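Local coordinates for protein mandalate racemase/muconate lactonizing enzyme (Unidentified, PDB 4E4U) that probably catalyses proton abstraction from a carboxylate substrate as a putative member of the mandelate racemase/muconate lactonizing enzyme group of the enolase superfamily, at residues P350-W353 with I358-S361; E123-Y128 with A319-A324; E233-P238 with A245-H250; L204-H209 with K222-Y227. All blocks are in the same frame, centred on the assembly; numbering follows the deposited sequence. Where two conformers were deposited one is given.

Contact 1. Residues P350-W353 with I358-S361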
loop_
_atom_site.group_PDB
_atom_site.type_symbol
_atom_site.label_atom_id
_atom_site.label_comp_id
_atom_site.label_asym_id
_atom_site.label_seq_id
_atom_site.Cartn_x
_atom_site.Cartn_y
_atom_site.Cartn_z
ATOM N N PRO A 350 -18.128 -6.021 48.889
ATOM C CA PRO A 350 -18.443 -6.341 47.490
ATOM C C PRO A 350 -18.426 -5.153 46.533
ATOM O O PRO A 350 -18.583 -3.997 46.930
ATOM C CB PRO A 350 -19.859 -6.926 47.570
ATOM C CG PRO A 350 -20.385 -6.519 48.898
ATOM C CD PRO A 350 -19.187 -6.468 49.802
ATOM N N ILE A 351 -18.225 -5.459 45.257
ATOM C CA ILE A 351 -18.329 -4.464 44.199
ATOM C C ILE A 351 -19.762 -3.954 44.154
ATOM O O ILE A 351 -20.712 -4.738 44.240
ATOM C CB ILE A 351 -17.949 -5.083 42.856
ATOM C CG1 ILE A 351 -16.485 -5.522 42.902
ATOM C CG2 ILE A 351 -18.191 -4.101 41.715
ATOM C CD1 ILE A 351 -16.078 -6.400 41.759
ATOM N N ARG A 352 -19.908 -2.640 44.035
ATOM C CA ARG A 352 -21.216 -1.999 44.051
ATOM C C ARG A 352 -21.784 -1.805 42.645
ATOM O O ARG A 352 -21.120 -1.256 41.758
ATOM C CB ARG A 352 -21.114 -0.652 44.761
ATOM C CG ARG A 352 -22.438 0.048 44.964
ATOM C CD ARG A 352 -22.240 1.354 45.709
ATOM N NE ARG A 352 -23.497 2.070 45.877
ATOM C CZ ARG A 352 -24.094 2.269 47.048
ATOM N NH1 ARG A 352 -23.546 1.814 48.166
ATOM N NH2 ARG A 352 -25.240 2.927 47.095
ATOM N N TRP A 353 -23.021 -2.254 42.456
ATOM C CA TRP A 353 -23.702 -2.196 41.169
ATOM C C TRP A 353 -25.089 -1.616 41.400
ATOM O O TRP A 353 -25.813 -2.064 42.292
ATOM C CB TRP A 353 -23.820 -3.606 40.580
ATOM C CG TRP A 353 -24.328 -3.667 39.163
ATOM C CD1 TRP A 353 -23.575 -3.764 38.027
ATOM C CD2 TRP A 353 -25.698 -3.650 38.728
ATOM N NE1 TRP A 353 -24.390 -3.804 36.923
ATOM C CE2 TRP A 353 -25.694 -3.736 37.327
ATOM C CE3 TRP A 353 -26.924 -3.567 39.399
ATOM C CZ2 TRP A 353 -26.869 -3.740 36.576
ATOM C CZ3 TRP A 353 -28.090 -3.574 38.649
ATOM C CH2 TRP A 353 -28.054 -3.664 37.254
ATOM N N ILE A 358 -21.624 0.165 37.453
ATOM C CA ILE A 358 -20.728 -0.115 38.557
ATOM C C ILE A 358 -20.336 1.206 39.209
ATOM O O ILE A 358 -20.012 2.174 38.509
ATOM C CB ILE A 358 -19.470 -0.841 38.064
ATOM C CG1 ILE A 358 -19.856 -2.208 37.508
ATOM C CG2 ILE A 358 -18.447 -0.972 39.189
ATOM C CD1 ILE A 358 -18.787 -2.838 36.626
ATOM N N ILE A 359 -20.368 1.250 40.538
ATOM C CA ILE A 359 -19.957 2.437 41.274
ATOM C C ILE A 359 -18.569 2.199 41.853
ATOM O O ILE A 359 -18.419 1.396 42.768
ATOM C CB ILE A 359 -20.923 2.724 42.441
ATOM C CG1 ILE A 359 -22.376 2.710 41.953
ATOM C CG2 ILE A 359 -20.547 4.031 43.139
ATOM C CD1 ILE A 359 -22.667 3.700 40.848
ATOM N N PRO A 360 -17.543 2.880 41.314
ATOM C CA PRO A 360 -16.170 2.626 41.780
ATOM C C PRO A 360 -15.962 2.925 43.259
ATOM O O PRO A 360 -16.538 3.871 43.800
ATOM C CB PRO A 360 -15.329 3.594 40.942
ATOM C CG PRO A 360 -16.149 3.833 39.709
ATOM C CD PRO A 360 -17.574 3.829 40.191
ATOM N N SER A 361 -15.130 2.116 43.903
ATOM C CA SER A 361 -14.747 2.349 45.290
ATOM C C SER A 361 -14.002 3.676 45.446
ATOM O O SER A 361 -13.322 4.125 44.523
ATOM C CB SER A 361 -13.859 1.203 45.770
ATOM O OG SER A 361 -13.375 1.442 47.076
HETATM O O HOH W 1 -17.495 -1.039 43.509
#

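Contact 2. Residues E123-Y128 with A319-A324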
loop_
_atom_site.group_PDB
_atom_site.type_symbol
_atom_site.label_atom_id
_atom_site.label_comp_id
_atom_site.label_asym_id
_atom_site.label_seq_id
_atom_site.Cartn_x
_atom_site.Cartn_y
_atom_site.Cartn_z
ATOM N N GLU A 123 -18.034 8.988 37.145
ATOM C CA GLU A 123 -18.648 8.806 38.449
ATOM C C GLU A 123 -19.217 7.397 38.588
ATOM O O GLU A 123 -19.262 6.839 39.688
ATOM C CB GLU A 123 -19.730 9.857 38.685
ATOM C CG GLU A 123 -19.198 11.288 38.711
ATOM C CD GLU A 123 -18.197 11.539 39.835
ATOM O OE1 GLU A 123 -18.200 10.790 40.834
ATOM O OE2 GLU A 123 -17.406 12.499 39.717
ATOM N N ARG A 124 -19.655 6.825 37.472
ATOM C CA ARG A 124 -20.111 5.440 37.449
ATOM C C ARG A 124 -19.812 4.838 36.084
ATOM O O ARG A 124 -19.610 5.565 35.109
ATOM C CB ARG A 124 -21.599 5.344 37.751
ATOM C CG ARG A 124 -22.460 6.024 36.726
ATOM C CD ARG A 124 -23.889 6.166 37.214
ATOM N NE ARG A 124 -24.646 7.035 36.323
ATOM C CZ ARG A 124 -25.972 7.076 36.266
ATOM N NH1 ARG A 124 -26.696 6.284 37.048
ATOM N NH2 ARG A 124 -26.572 7.904 35.423
ATOM N N LEU A 125 -19.807 3.512 36.015
ATOM C CA LEU A 125 -19.345 2.812 34.826
ATOM C C LEU A 125 -20.459 1.993 34.199
ATOM O O LEU A 125 -20.996 1.075 34.823
ATOM C CB LEU A 125 -18.191 1.880 35.184
ATOM C CG LEU A 125 -16.969 2.531 35.822
ATOM C CD1 LEU A 125 -15.989 1.462 36.280
ATOM C CD2 LEU A 125 -16.306 3.482 34.834
ATOM N N ARG A 126 -20.798 2.314 32.959
ATOM C CA ARG A 126 -21.765 1.518 32.221
ATOM C C ARG A 126 -21.305 0.061 32.209
ATOM O O ARG A 126 -20.126 -0.228 31.990
ATOM C CB ARG A 126 -21.895 2.042 30.788
ATOM C CG ARG A 126 -22.997 1.373 29.983
ATOM C CD ARG A 126 -22.932 1.781 28.523
ATOM N NE ARG A 126 -23.972 1.119 27.744
ATOM C CZ ARG A 126 -24.033 1.118 26.417
ATOM N NH1 ARG A 126 -23.105 1.751 25.703
ATOM N NH2 ARG A 126 -25.021 0.478 25.800
ATOM N N SER A 127 -22.233 -0.858 32.446
ATOM C CA SER A 127 -21.876 -2.269 32.483
ATOM C C SER A 127 -22.813 -3.132 31.646
ATOM O O SER A 127 -23.881 -2.688 31.226
ATOM C CB SER A 127 -21.832 -2.779 33.921
ATOM O OG SER A 127 -23.135 -2.919 34.440
ATOM N N TYR A 128 -22.397 -4.366 31.396
ATOM C CA TYR A 128 -23.257 -5.330 30.733
ATOM C C TYR A 128 -23.066 -6.675 31.387
ATOM O O TYR A 128 -22.103 -6.875 32.128
ATOM C CB TYR A 128 -22.933 -5.433 29.251
ATOM C CG TYR A 128 -21.655 -6.158 28.885
ATOM C CD1 TYR A 128 -21.649 -7.535 28.672
ATOM C CD2 TYR A 128 -20.478 -5.460 28.665
ATOM C CE1 TYR A 128 -20.487 -8.201 28.273
ATOM C CE2 TYR A 128 -19.313 -6.115 28.276
ATOM C CZ TYR A 128 -19.321 -7.483 28.077
ATOM O OH TYR A 128 -18.178 -8.139 27.678
ATOM N N ALA A 319 -9.601 -4.347 39.746
ATOM C CA ALA A 319 -8.527 -3.728 38.977
ATOM C C ALA A 319 -9.065 -3.142 37.669
ATOM O O ALA A 319 -8.672 -2.043 37.261
ATOM C CB ALA A 319 -7.412 -4.734 38.709
ATOM N N SER A 320 -9.960 -3.880 37.027
ATOM C CA SER A 320 -10.564 -3.437 35.783
ATOM C C SER A 320 -11.335 -2.133 35.983
ATOM O O SER A 320 -11.277 -1.222 35.148
ATOM C CB SER A 320 -11.483 -4.531 35.253
ATOM O OG SER A 320 -11.724 -4.359 33.879
ATOM N N ILE A 321 -12.043 -2.049 37.104
ATOM C CA ILE A 321 -12.798 -0.865 37.469
ATOM C C ILE A 321 -11.860 0.321 37.692
ATOM O O ILE A 321 -12.170 1.441 37.293
ATOM C CB ILE A 321 -13.651 -1.159 38.721
ATOM C CG1 ILE A 321 -14.804 -2.087 38.333
ATOM C CG2 ILE A 321 -14.145 0.130 39.375
ATOM C CD1 ILE A 321 -15.392 -2.879 39.493
ATOM N N GLN A 322 -10.707 0.077 38.313
ATOM C CA GLN A 322 -9.724 1.145 38.499
ATOM C C GLN A 322 -9.276 1.726 37.155
ATOM O O GLN A 322 -9.224 2.944 36.985
ATOM C CB GLN A 322 -8.512 0.641 39.287
ATOM C CG GLN A 322 -8.833 0.247 40.718
ATOM C CD GLN A 322 -9.168 1.432 41.597
ATOM O OE1 GLN A 322 -8.451 2.429 41.607
ATOM N NE2 GLN A 322 -10.253 1.326 42.351
ATOM N N LEU A 323 -8.962 0.857 36.198
ATOM C CA LEU A 323 -8.580 1.325 34.873
ATOM C C LEU A 323 -9.725 2.103 34.223
ATOM O O LEU A 323 -9.529 3.215 33.729
ATOM C CB LEU A 323 -8.196 0.147 33.978
ATOM C CG LEU A 323 -7.901 0.523 32.520
ATOM C CD1 LEU A 323 -6.601 1.316 32.426
ATOM C CD2 LEU A 323 -7.855 -0.709 31.628
ATOM N N ALA A 324 -10.922 1.524 34.236
ATOM C CA ALA A 324 -12.050 2.130 33.536
ATOM C C ALA A 324 -12.339 3.541 34.048
ATOM O O ALA A 324 -12.645 4.440 33.268
ATOM C CB ALA A 324 -13.277 1.255 33.673
#

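Contact 3. Residues E233-P238 with A245-H250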
loop_
_atom_site.group_PDB
_atom_site.type_symbol
_atom_site.label_atom_id
_atom_site.label_comp_id
_atom_site.label_asym_id
_atom_site.label_seq_id
_atom_site.Cartn_x
_atom_site.Cartn_y
_atom_site.Cartn_z
ATOM N N GLU A 233 -18.114 -9.948 18.635
ATOM C CA GLU A 233 -16.945 -10.265 19.458
ATOM C C GLU A 233 -16.140 -11.421 18.876
ATOM O O GLU A 233 -16.723 -12.394 18.405
ATOM C CB GLU A 233 -17.434 -10.662 20.854
ATOM C CG GLU A 233 -16.352 -10.954 21.877
ATOM C CD GLU A 233 -16.847 -10.788 23.308
ATOM O OE1 GLU A 233 -17.770 -9.978 23.537
ATOM O OE2 GLU A 233 -16.297 -11.448 24.211
ATOM N N GLU A 234 -14.809 -11.325 18.924
ATOM C CA GLU A 234 -13.929 -12.432 18.524
ATOM C C GLU A 234 -14.473 -13.240 17.345
ATOM O O GLU A 234 -14.771 -14.431 17.483
ATOM C CB GLU A 234 -13.691 -13.382 19.703
ATOM C CG GLU A 234 -12.864 -12.814 20.840
ATOM C CD GLU A 234 -12.106 -13.909 21.558
ATOM O OE1 GLU A 234 -12.756 -14.853 22.053
ATOM O OE2 GLU A 234 -10.862 -13.864 21.590
ATOM N N PRO A 235 -14.617 -12.601 16.178
ATOM C CA PRO A 235 -15.248 -13.345 15.080
ATOM C C PRO A 235 -14.401 -14.510 14.582
ATOM O O PRO A 235 -14.958 -15.457 14.038
ATOM C CB PRO A 235 -15.422 -12.283 13.984
ATOM C CG PRO A 235 -14.486 -11.164 14.373
ATOM C CD PRO A 235 -14.438 -11.175 15.861
ATOM N N VAL A 236 -13.089 -14.447 14.788
ATOM C CA VAL A 236 -12.172 -15.487 14.346
ATOM C C VAL A 236 -11.181 -15.744 15.482
ATOM O O VAL A 236 -11.090 -14.942 16.416
ATOM C CB VAL A 236 -11.411 -15.066 13.062
ATOM C CG1 VAL A 236 -12.387 -14.761 11.928
ATOM C CG2 VAL A 236 -10.502 -13.879 13.337
ATOM N N PRO A 237 -10.433 -16.858 15.416
ATOM C CA PRO A 237 -9.458 -17.105 16.479
ATOM C C PRO A 237 -8.392 -16.015 16.551
ATOM O O PRO A 237 -8.053 -15.401 15.530
ATOM C CB PRO A 237 -8.822 -18.434 16.063
ATOM C CG PRO A 237 -9.888 -19.119 15.268
ATOM C CD PRO A 237 -10.543 -18.004 14.494
ATOM N N PRO A 238 -7.837 -15.792 17.746
ATOM C CA PRO A 238 -6.816 -14.758 17.938
ATOM C C PRO A 238 -5.508 -15.150 17.259
ATOM O O PRO A 238 -5.311 -16.320 16.905
ATOM C CB PRO A 238 -6.627 -14.739 19.460
ATOM C CG PRO A 238 -6.999 -16.135 19.898
ATOM C CD PRO A 238 -8.122 -16.538 18.985
ATOM N N ALA A 245 -9.213 -8.368 10.612
ATOM C CA ALA A 245 -9.438 -7.122 9.875
ATOM C C ALA A 245 -10.288 -7.331 8.620
ATOM O O ALA A 245 -11.041 -6.443 8.225
ATOM C CB ALA A 245 -8.127 -6.448 9.520
ATOM N N GLN A 246 -10.160 -8.494 7.994
ATOM C CA GLN A 246 -10.993 -8.812 6.842
ATOM C C GLN A 246 -12.476 -8.799 7.214
ATOM O O GLN A 246 -13.317 -8.329 6.441
ATOM C CB GLN A 246 -10.592 -10.157 6.249
ATOM C CG GLN A 246 -9.425 -10.045 5.281
ATOM C CD GLN A 246 -9.713 -9.097 4.129
ATOM O OE1 GLN A 246 -10.766 -9.177 3.495
ATOM N NE2 GLN A 246 -8.782 -8.180 3.866
ATOM N N VAL A 247 -12.797 -9.302 8.401
ATOM C CA VAL A 247 -14.178 -9.286 8.877
ATOM C C VAL A 247 -14.621 -7.831 9.079
ATOM O O VAL A 247 -15.682 -7.413 8.601
ATOM C CB VAL A 247 -14.376 -10.114 10.159
ATOM C CG1 VAL A 247 -15.841 -10.100 10.569
ATOM C CG2 VAL A 247 -13.902 -11.540 9.952
ATOM N N ALA A 248 -13.790 -7.042 9.752
ATOM C CA ALA A 248 -14.126 -5.642 10.009
ATOM C C ALA A 248 -14.381 -4.869 8.714
ATOM O O ALA A 248 -15.277 -4.033 8.643
ATOM C CB ALA A 248 -13.027 -4.977 10.824
ATOM N N LYS A 249 -13.593 -5.159 7.684
ATOM C CA LYS A 249 -13.737 -4.473 6.402
ATOM C C LYS A 249 -15.074 -4.760 5.730
ATOM O O LYS A 249 -15.574 -3.942 4.962
ATOM C CB LYS A 249 -12.596 -4.867 5.461
ATOM C CG LYS A 249 -11.268 -4.243 5.845
ATOM C CD LYS A 249 -10.119 -4.861 5.070
ATOM C CE LYS A 249 -8.779 -4.441 5.670
ATOM N NZ LYS A 249 -7.631 -5.193 5.102
ATOM N N HIS A 250 -15.658 -5.915 6.040
ATOM C CA HIS A 250 -16.844 -6.387 5.334
ATOM C C HIS A 250 -18.140 -6.279 6.128
ATOM O O HIS A 250 -19.169 -6.793 5.697
ATOM C CB HIS A 250 -16.638 -7.834 4.870
ATOM C CG HIS A 250 -15.816 -7.948 3.627
ATOM N ND1 HIS A 250 -16.368 -7.902 2.370
ATOM C CD2 HIS A 250 -14.478 -8.083 3.447
ATOM C CE1 HIS A 250 -15.413 -8.011 1.462
ATOM N NE2 HIS A 250 -14.254 -8.120 2.096
#

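Contact 4. Residues L204-H209 with K222-Y227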
loop_
_atom_site.group_PDB
_atom_site.type_symbol
_atom_site.label_atom_id
_atom_site.label_comp_id
_atom_site.label_asym_id
_atom_site.label_seq_id
_atom_site.Cartn_x
_atom_site.Cartn_y
_atom_site.Cartn_z
ATOM N N LEU A 204 -27.323 -4.986 21.858
ATOM C CA LEU A 204 -26.979 -6.392 21.719
ATOM C C LEU A 204 -25.477 -6.523 21.547
ATOM O O LEU A 204 -24.877 -5.851 20.700
ATOM C CB LEU A 204 -27.639 -6.987 20.474
ATOM C CG LEU A 204 -29.142 -6.813 20.286
ATOM C CD1 LEU A 204 -29.606 -7.501 19.011
ATOM C CD2 LEU A 204 -29.878 -7.364 21.465
ATOM N N LEU A 205 -24.873 -7.395 22.344
ATOM C CA LEU A 205 -23.457 -7.714 22.223
ATOM C C LEU A 205 -23.376 -9.148 21.738
ATOM O O LEU A 205 -23.773 -10.073 22.448
ATOM C CB LEU A 205 -22.758 -7.564 23.575
ATOM C CG LEU A 205 -23.005 -6.234 24.277
ATOM C CD1 LEU A 205 -22.381 -6.229 25.650
ATOM C CD2 LEU A 205 -22.479 -5.090 23.449
ATOM N N PHE A 206 -22.909 -9.340 20.510
ATOM C CA PHE A 206 -22.883 -10.681 19.956
ATOM C C PHE A 206 -21.574 -11.336 20.382
ATOM O O PHE A 206 -20.514 -11.052 19.821
ATOM C CB PHE A 206 -23.067 -10.668 18.436
ATOM C CG PHE A 206 -23.494 -11.989 17.890
ATOM C CD1 PHE A 206 -24.835 -12.351 17.875
ATOM C CD2 PHE A 206 -22.550 -12.886 17.425
ATOM C CE1 PHE A 206 -25.222 -13.578 17.385
ATOM C CE2 PHE A 206 -22.930 -14.113 16.934
ATOM C CZ PHE A 206 -24.264 -14.462 16.914
ATOM N N GLY A 207 -21.660 -12.179 21.407
ATOM C CA GLY A 207 -20.493 -12.591 22.165
ATOM C C GLY A 207 -19.825 -13.869 21.717
ATOM O O GLY A 207 -19.565 -14.762 22.532
ATOM N N THR A 208 -19.525 -13.948 20.426
ATOM C CA THR A 208 -18.849 -15.109 19.860
ATOM C C THR A 208 -17.466 -15.343 20.481
ATOM O O THR A 208 -16.901 -14.457 21.147
ATOM C CB THR A 208 -18.781 -15.007 18.322
ATOM O OG1 THR A 208 -18.977 -13.642 17.921
ATOM C CG2 THR A 208 -19.893 -15.832 17.710
ATOM N N HIS A 209 -16.943 -16.545 20.256
ATOM C CA HIS A 209 -15.726 -17.051 20.897
ATOM C C HIS A 209 -14.709 -17.545 19.851
ATOM O O HIS A 209 -14.018 -18.541 20.067
ATOM C CB HIS A 209 -16.067 -18.224 21.828
ATOM C CG HIS A 209 -16.744 -17.834 23.107
ATOM N ND1 HIS A 209 -18.100 -17.629 23.206
ATOM C CD2 HIS A 209 -16.244 -17.662 24.357
ATOM C CE1 HIS A 209 -18.411 -17.329 24.454
ATOM N NE2 HIS A 209 -17.304 -17.341 25.172
ATOM N N LYS A 222 -23.427 -10.316 7.885
ATOM C CA LYS A 222 -24.441 -9.777 6.975
ATOM C C LYS A 222 -25.849 -10.047 7.493
ATOM O O LYS A 222 -26.731 -9.213 7.326
ATOM C CB LYS A 222 -24.270 -10.302 5.547
ATOM C CG LYS A 222 -22.934 -9.967 4.878
ATOM C CD LYS A 222 -22.293 -8.655 5.342
ATOM C CE LYS A 222 -22.817 -7.446 4.596
ATOM N NZ LYS A 222 -22.037 -6.221 4.966
ATOM N N ARG A 223 -26.045 -11.195 8.136
ATOM C CA ARG A 223 -27.332 -11.546 8.729
ATOM C C ARG A 223 -27.661 -10.743 9.975
ATOM O O ARG A 223 -28.834 -10.484 10.263
ATOM C CB ARG A 223 -27.353 -13.024 9.085
ATOM C CG ARG A 223 -27.440 -13.945 7.891
ATOM C CD ARG A 223 -27.115 -15.345 8.332
ATOM N NE ARG A 223 -27.287 -16.371 7.308
ATOM C CZ ARG A 223 -28.283 -17.250 7.287
ATOM N NH1 ARG A 223 -29.238 -17.212 8.210
ATOM N NH2 ARG A 223 -28.316 -18.176 6.344
ATOM N N LEU A 224 -26.630 -10.362 10.721
ATOM C CA LEU A 224 -26.832 -9.693 11.999
ATOM C C LEU A 224 -27.005 -8.188 11.867
ATOM O O LEU A 224 -27.511 -7.541 12.789
ATOM C CB LEU A 224 -25.675 -9.994 12.954
ATOM C CG LEU A 224 -25.459 -11.471 13.287
ATOM C CD1 LEU A 224 -24.389 -11.596 14.358
ATOM C CD2 LEU A 224 -26.762 -12.149 13.723
ATOM N N GLU A 225 -26.586 -7.626 10.737
ATOM C CA GLU A 225 -26.598 -6.170 10.583
ATOM C C GLU A 225 -27.974 -5.543 10.807
ATOM O O GLU A 225 -28.078 -4.461 11.381
ATOM C CB GLU A 225 -26.014 -5.749 9.229
ATOM C CG GLU A 225 -24.491 -5.844 9.200
ATOM C CD GLU A 225 -23.868 -5.603 7.833
ATOM O OE1 GLU A 225 -24.602 -5.402 6.847
ATOM O OE2 GLU A 225 -22.624 -5.626 7.733
ATOM N N LYS A 226 -29.032 -6.229 10.385
ATOM C CA LYS A 226 -30.374 -5.669 10.527
ATOM C C LYS A 226 -30.797 -5.477 11.985
ATOM O O LYS A 226 -31.751 -4.752 12.256
ATOM C CB LYS A 226 -31.410 -6.528 9.786
ATOM C CG LYS A 226 -31.636 -7.914 10.391
ATOM C CD LYS A 226 -32.703 -8.714 9.628
ATOM C CE LYS A 226 -32.171 -9.327 8.331
ATOM N NZ LYS A 226 -31.114 -10.373 8.555
ATOM N N TYR A 227 -30.085 -6.105 12.920
ATOM C CA TYR A 227 -30.401 -5.937 14.336
ATOM C C TYR A 227 -29.475 -4.958 15.055
ATOM O O TYR A 227 -29.581 -4.778 16.263
ATOM C CB TYR A 227 -30.452 -7.291 15.046
ATOM C CG TYR A 227 -31.495 -8.167 14.412
ATOM C CD1 TYR A 227 -32.841 -7.820 14.480
ATOM C CD2 TYR A 227 -31.144 -9.308 13.704
ATOM C CE1 TYR A 227 -33.812 -8.591 13.874
ATOM C CE2 TYR A 227 -32.117 -10.100 13.105
ATOM C CZ TYR A 227 -33.445 -9.726 13.193
ATOM O OH TYR A 227 -34.412 -10.485 12.590
#

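Contact 1. Residues P350-W353 with I358-S361
Ile351 enters the contact through its CG2 branch, which lies 4.0 Å from CG2 of Ile358. In both residues CG2 is anti to the backbone N, and the two side chains cross obliquely. The Ile351 side chain also packs on Ala317 and Ile321 of helix 314-325.

Arg352 follows and carries the polar part. Its carbonyl O accepts the amide of Ile359, N to O 2.9 Å, with a nearly straight N-H...O angle of 170° although the donor is tilted 34° from the carbonyl plane. The same oxygen takes a CA-H contact from Ile358 CA at 3.4 Å. The return link between Arg352 and Ile359 runs through a water, which accepts from Arg352 N at 2.9 Å and donates to Ile359 O at 2.7 Å. This is the beta hairpin of strands 352-354 and 357-359, whose second strand runs antiparallel to strand 125-130 and so joins the hairpin to the barrel sheet. With CG anti to its backbone N (chi1 -174°) and the chain extended as far as NE, Arg352 runs alongside Ile359 in the same direction, its CD 3.8 Å from Ile359 CB. The guanidinium continues past to a salt bridge with Glu354, and Ile359 CG1 sits at its edge.

Trp353 pairs with Ile358 at a non-hydrogen-bonded position, CA to CA 4.5 Å. Both side chains occupy the other face of the hairpin and cross at about a right angle, with Trp353 CD1 4.1 Å from Ile358 CG1. Trp353 NE1 is hydrogen-bonded to Ser127 OG, in one of the two conformers of that serine, on the strand beyond Ile358.

Contact 2. Residues E123-Y128 with A319-A324
Leu125 meets helix 314-325 with both of its methyl groups. CD1 sits between two helix side chains, 3.8 Å from Ile321 CG2 and 3.8 Å from Ala324 CB. CD2 comes down on Ala324 as well, 3.9 Å from its CB and 4.0 Å from its carbonyl carbon, and the small alanine is therefore held against the forked end of the leucine. The fork is carried toward the helix by a side chain whose CG is anti to the carbonyl carbon (chi1 -58°). Ile321, one turn earlier, offers only CG2, the branch anti to its own backbone N.

All three residues are buried and no hydrogen bond crosses between the segments; the join is purely apolar. It is where the start of strand 125-130 packs on helix 314-325 in the beta/alpha barrel domain of the enolase superfamily, although the two segments are some 190 residues apart in sequence.

The second shell fixes both partners. Leu125 shares backbone hydrogen bonding with Ile358, while Arg126 and Tyr128 bond through their backbones to Gln333, so the strand is held between hairpin strand 357-359 and strand 333-335. Within the helix, Ala324 N bonds to Ser320 O at 2.9 Å, and the Ser320 hydroxyl, in one of its two conformers, is hydrogen-bonded to Gln333 OE1. Just ahead of Leu125, Arg124 forms a salt bridge with Asp396 of a second subunit.

Contact 3. Residues E233-P238 with A245-H250
Val247 turns its two methyls to different partners: CG1 is anti to the backbone N (chi1 -178°), and CG2 is anti to the carbonyl carbon. CG1 approaches the Pro235 ring, 4.1 Å from CB and 4.2 Å from CG, with the two side chains crossing at a slant. CG2 meets Val236 tip to tip, 4.1 Å from its CG1. The valine thus spans two consecutive residues of the loop, without any hydrogen bond between the segments.

The setting is equally apolar. Ile255 and Ala217 each touch both Pro235 and Val247, while Ile244, one turn before Val247 on the same helix, packs on Pro235 and Val236. Beyond the loop, Tyr303 of a fourth subunit lies against Val236 and is hydrogen-bonded through its hydroxyl to Pro237 O.

Just upstream, Glu233 ends its strand with a carboxylate salt-bridged to Lys164, and Glu234 pairs with Arg260. The contact is that of a loop leaving the C-terminal end of barrel strand 231-233 and folding back on the helix 241-249 that follows it, one beta-loop-alpha step of the beta/alpha barrel.

Contact 4. Residues L204-H209 with K222-Y227
Leu224 leaves its helix with CB directed at strand 203-206 and CG anti to the carbonyl carbon (chi1 -60°), which carries CD1 onto the ring of Phe206. That methyl does the touching: it stands 3.5 Å from the ring centroid and only 6° off the ring normal, a CH-pi contact close to the middle of one face. All six ring carbons lie within 4 Å of it, Phe206 CD1 the nearest at 3.6 Å. The ring is presented to it because Phe206 CG is anti to the backbone N (chi1 -161°), and the two side chains meet at about a right angle.

A second, lighter touch is made earlier on the strand, where Leu204 CD1 reaches Tyr227 O at 3.9 Å and Tyr227 CB at 4.1 Å. Past its CB, Tyr227 turns away from the strand, while its carbonyl oxygen is hydrogen-bonded to Arg195 on helix 181-198.

The charged side chains of 222-227 take no part in the contact: Lys222 NZ bridges to Glu225 OE2 at 2.9 Å, and Arg223 pairs with Asp228 of a fourth subunit. Strand and helix of this beta-alpha-beta unit are therefore joined by dispersion and a methyl over an aromatic face; no hydrogen bond or salt bridge crosses between them.

Overall arrangement
Along the chain, contact 4 and then contact 3 fall inside the long loop closed by contact 2, and contact 1 follows after it. Contacts 1 and 2 have centres 8 Å apart and share neighbouring strands 357-359 and 125-130. Contacts 3 and 4, 12 Å apart between centres, meet where strand 203-206 lies beside strand 231-233: Glu233 N probably hydrogen-bonds to Phe206 O, 2.9 Å away. With strand 162-165 between their strands, Tyr128 packs on Leu205. Contacts 1 and 3 lie on opposite sides of the chain's centre, their own centres about 33 Å apart. Contacts 2, 3 and 4 pack barrel strands or following loops on helices; contact 1 adds a hairpin, and contacts 3 and 4 meet a fourth subunit.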